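Long-range contact in putative alpha-L-fucosidase (Bacteroides thetaiotaomicron, PDB 3EYP), which probably hydrolyses alpha-L-fucosidic bonds, releasing L-fucose: residues 197-202 with 228-233. Sequence-based numbering, arbitrary orientation.
Sequences TKNSYP and AIRDEA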
ATOM      1  N   THR A 197       0.823  -2.539 -14.310  1.00 43.32           N
ATOM      2  CA  THR A 197       0.438  -1.328 -15.008  1.00 43.23           C
ATOM      3  C   THR A 197       0.332  -1.627 -16.491  1.00 43.27           C
ATOM      4  O   THR A 197       0.910  -2.582 -17.023  1.00 43.50           O
ATOM      5  CB  THR A 197       1.504  -0.265 -14.823  1.00 44.38           C
ATOM      6  OG1 THR A 197       2.798  -0.857 -15.131  1.00 46.58           O
ATOM      7  CG2 THR A 197       1.466   0.296 -13.375  1.00 42.84           C
ATOM      8  N   LYS A 198      -0.436  -0.786 -17.135  1.00 44.06           N
ATOM      9  CA  LYS A 198      -0.543  -0.778 -18.591  1.00 43.78           C
ATOM     10  C   LYS A 198      -0.851  -2.160 -19.141  1.00 43.75           C
ATOM     11  O   LYS A 198      -1.890  -2.792 -18.765  1.00 43.60           O
ATOM     12  CB  LYS A 198       0.695  -0.094 -19.182  1.00 44.23           C
ATOM     13  CG  LYS A 198       0.624   1.408 -19.049  1.00 45.98           C
ATOM     14  CD  LYS A 198       1.959   2.138 -19.401  1.00 46.19           C
ATOM     15  CE  LYS A 198       1.949   3.578 -19.047  1.00 47.69           C
ATOM     16  NZ  LYS A 198       3.258   4.162 -19.413  1.00 43.99           N
ATOM     17  N   ASN A 199       0.003  -2.677 -20.030  1.00 42.97           N
ATOM     18  CA  ASN A 199      -0.373  -3.909 -20.740  1.00 43.35           C
ATOM     19  C   ASN A 199      -0.317  -5.187 -19.935  1.00 41.97           C
ATOM     20  O   ASN A 199      -0.686  -6.231 -20.420  1.00 43.71           O
ATOM     21  CB  ASN A 199       0.353  -4.042 -22.081  1.00 44.50           C
ATOM     22  CG  ASN A 199      -0.004  -2.903 -23.024  1.00 47.01           C
ATOM     23  OD1 ASN A 199      -1.178  -2.492 -23.099  1.00 45.28           O
ATOM     24  ND2 ASN A 199       1.008  -2.356 -23.721  1.00 44.97           N
ATOM     25  N   SER A 200       0.077  -5.056 -18.676  1.00 41.96           N
ATOM     26  CA  SER A 200       0.078  -6.205 -17.718  1.00 42.48           C
ATOM     27  C   SER A 200      -1.238  -6.386 -17.011  1.00 42.02           C
ATOM     28  O   SER A 200      -1.356  -7.228 -16.115  1.00 41.51           O
ATOM     29  CB  SER A 200       1.142  -6.040 -16.640  1.00 41.93           C
ATOM     30  OG  SER A 200       0.866  -4.934 -15.767  1.00 40.80           O
ATOM     31  N   TYR A 201      -2.199  -5.545 -17.394  1.00 41.79           N
ATOM     32  CA  TYR A 201      -3.502  -5.438 -16.686  1.00 43.40           C
ATOM     33  C   TYR A 201      -4.213  -6.754 -16.354  1.00 43.71           C
ATOM     34  O   TYR A 201      -4.798  -6.860 -15.295  1.00 45.28           O
ATOM     35  CB  TYR A 201      -4.474  -4.442 -17.373  1.00 43.02           C
ATOM     36  CG  TYR A 201      -4.933  -4.934 -18.711  1.00 42.88           C
ATOM     37  CD1 TYR A 201      -6.094  -5.691 -18.826  1.00 42.18           C
ATOM     38  CD2 TYR A 201      -4.168  -4.748 -19.839  1.00 45.03           C
ATOM     39  CE1 TYR A 201      -6.502  -6.165 -20.024  1.00 45.14           C
ATOM     40  CE2 TYR A 201      -4.582  -5.229 -21.074  1.00 46.03           C
ATOM     41  CZ  TYR A 201      -5.753  -5.931 -21.155  1.00 47.17           C
ATOM     42  OH  TYR A 201      -6.166  -6.430 -22.383  1.00 48.20           O
ATOM     43  N   PRO A 202      -4.081  -7.792 -17.185  1.00 44.17           N
ATOM     44  CA  PRO A 202      -4.780  -9.015 -16.816  1.00 43.57           C
ATOM     45  C   PRO A 202      -4.108  -9.826 -15.746  1.00 43.69           C
ATOM     46  O   PRO A 202      -4.668 -10.807 -15.273  1.00 41.73           O
ATOM     47  CB  PRO A 202      -4.767  -9.849 -18.101  1.00 44.83           C
ATOM     48  CG  PRO A 202      -3.975  -9.156 -19.066  1.00 44.32           C
ATOM     49  CD  PRO A 202      -3.585  -7.811 -18.568  1.00 43.09           C
ATOM     50  N   ALA A 228      -8.811   0.576 -17.306  1.00 42.90           N
ATOM     51  CA  ALA A 228      -8.257   1.748 -16.647  1.00 42.93           C
ATOM     52  C   ALA A 228      -6.778   1.538 -16.446  1.00 43.50           C
ATOM     53  O   ALA A 228      -6.012   2.447 -16.566  1.00 43.17           O
ATOM     54  CB  ALA A 228      -8.944   2.071 -15.310  1.00 42.65           C
ATOM     55  N   ILE A 229      -6.393   0.314 -16.102  1.00 43.09           N
ATOM     56  CA  ILE A 229      -4.997   0.021 -15.887  1.00 43.67           C
ATOM     57  C   ILE A 229      -4.268   0.145 -17.216  1.00 43.97           C
ATOM     58  O   ILE A 229      -3.205   0.772 -17.334  1.00 44.46           O
ATOM     59  CB  ILE A 229      -4.801  -1.375 -15.245  1.00 42.99           C
ATOM     60  CG1 ILE A 229      -5.373  -1.305 -13.821  1.00 44.40           C
ATOM     61  CG2 ILE A 229      -3.289  -1.803 -15.319  1.00 43.94           C
ATOM     62  CD1 ILE A 229      -5.599  -2.648 -13.122  1.00 45.39           C
ATOM     63  N   ARG A 230      -4.908  -0.430 -18.212  1.00 45.19           N
ATOM     64  CA  ARG A 230      -4.344  -0.523 -19.558  1.00 46.43           C
ATOM     65  C   ARG A 230      -4.064   0.864 -20.117  1.00 47.57           C
ATOM     66  O   ARG A 230      -2.965   1.156 -20.540  1.00 47.45           O
ATOM     67  CB  ARG A 230      -5.242  -1.291 -20.522  1.00 45.48           C
ATOM     68  CG  ARG A 230      -4.509  -1.673 -21.825  1.00 45.85           C
ATOM     69  CD  ARG A 230      -5.480  -2.170 -22.813  1.00 47.07           C
ATOM     70  NE  ARG A 230      -6.320  -1.080 -23.327  1.00 48.92           N
ATOM     71  CZ  ARG A 230      -7.409  -1.279 -24.062  1.00 53.02           C
ATOM     72  NH1 ARG A 230      -8.119  -0.262 -24.491  1.00 50.35           N
ATOM     73  NH2 ARG A 230      -7.763  -2.524 -24.382  1.00 55.46           N
ATOM     74  N   ASP A 231      -5.097   1.680 -20.099  1.00 48.50           N
ATOM     75  CA  ASP A 231      -5.059   3.064 -20.608  1.00 49.83           C
ATOM     76  C   ASP A 231      -4.843   4.107 -19.516  1.00 50.36           C
ATOM     77  O   ASP A 231      -5.454   5.162 -19.452  1.00 52.31           O
ATOM     78  CB  ASP A 231      -6.343   3.359 -21.391  1.00 49.11           C
ATOM     79  CG  ASP A 231      -6.508   2.455 -22.612  1.00 51.24           C
ATOM     80  OD1 ASP A 231      -5.544   1.821 -23.074  1.00 47.27           O
ATOM     81  OD2 ASP A 231      -7.642   2.347 -23.114  1.00 53.59           O
ATOM     82  N   GLU A 232      -3.933   3.754 -18.645  1.00 52.28           N
ATOM     83  CA  GLU A 232      -3.504   4.561 -17.474  1.00 52.21           C
ATOM     84  C   GLU A 232      -3.790   6.080 -17.581  1.00 52.35           C
ATOM     85  O   GLU A 232      -4.614   6.679 -16.862  1.00 51.55           O
ATOM     86  CB  GLU A 232      -1.993   4.328 -17.269  1.00 52.72           C
ATOM     87  CG  GLU A 232      -1.523   4.442 -15.845  1.00 55.15           C
ATOM     88  CD  GLU A 232      -0.022   4.206 -15.673  1.00 53.82           C
ATOM     89  OE1 GLU A 232       0.757   5.138 -15.997  1.00 52.18           O
ATOM     90  OE2 GLU A 232       0.348   3.126 -15.142  1.00 54.15           O
ATOM     91  N   ALA A 233      -3.087   6.716 -18.502  1.00 52.66           N
ATOM     92  CA  ALA A 233      -3.051   8.178 -18.530  1.00 52.79           C
ATOM     93  C   ALA A 233      -4.393   8.836 -18.822  1.00 52.48           C
ATOM     94  O   ALA A 233      -4.598  10.040 -18.592  1.00 52.99           O
ATOM     95  CB  ALA A 233      -1.974   8.680 -19.541  1.00 54.22           C
TER
HETATM   96  O   HOH W   1      -1.663   1.250 -15.080  1.00 41.49           O
HETATM   97  O   HOH W   2      -1.473   0.259 -22.566  1.00 60.05           O
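The Y201 ring carries P202 CD over the centre of one face, 3.1 Å above its plane, while K198 O lies in plane at its edge. The aliphatic arm of R230 runs alongside the ring and meets it obliquely, CD 3.6 Å from Y201 CE2, with the guanidinium turned 84° from the ring plane. That chain bends at chi3 (71°), and its NE and NH1 grip D231 side-on, NH1 taking the syn lone pair of OD2 and NE reaching OD1 from above the carboxylate plane. An alanine here would keep only CB beside the ring and would probably leave Y201 less firmly packed and D231 without this salt bridge. Deeper in, Y201 CB packs on I229 CG2 at 3.5 Å. The backbones touch: K198 N makes a weak, bent hydrogen bond (124°) to I229 O, and R230 CA lies 3.4 Å from K198 O. One water joins K198 N to E232 OE2, another N199 OD1 to R230 O; N199 ND2 bonds to L173 O. E232 OE2 also binds a glycerol, probably from the crystallisation liquor. K198 NZ makes a salt bridge to D171 and a hydrogen bond to G167 O, stopping 4.3 Å short of E232 OE1. The loop after strand 193-195 of the TIM-barrel-type domain is thus joined to short helix 226-230 by apolar packing, weak backbone contacts and water, while the lysine's charge, already paired with D171, would probably still favour an ionised E232.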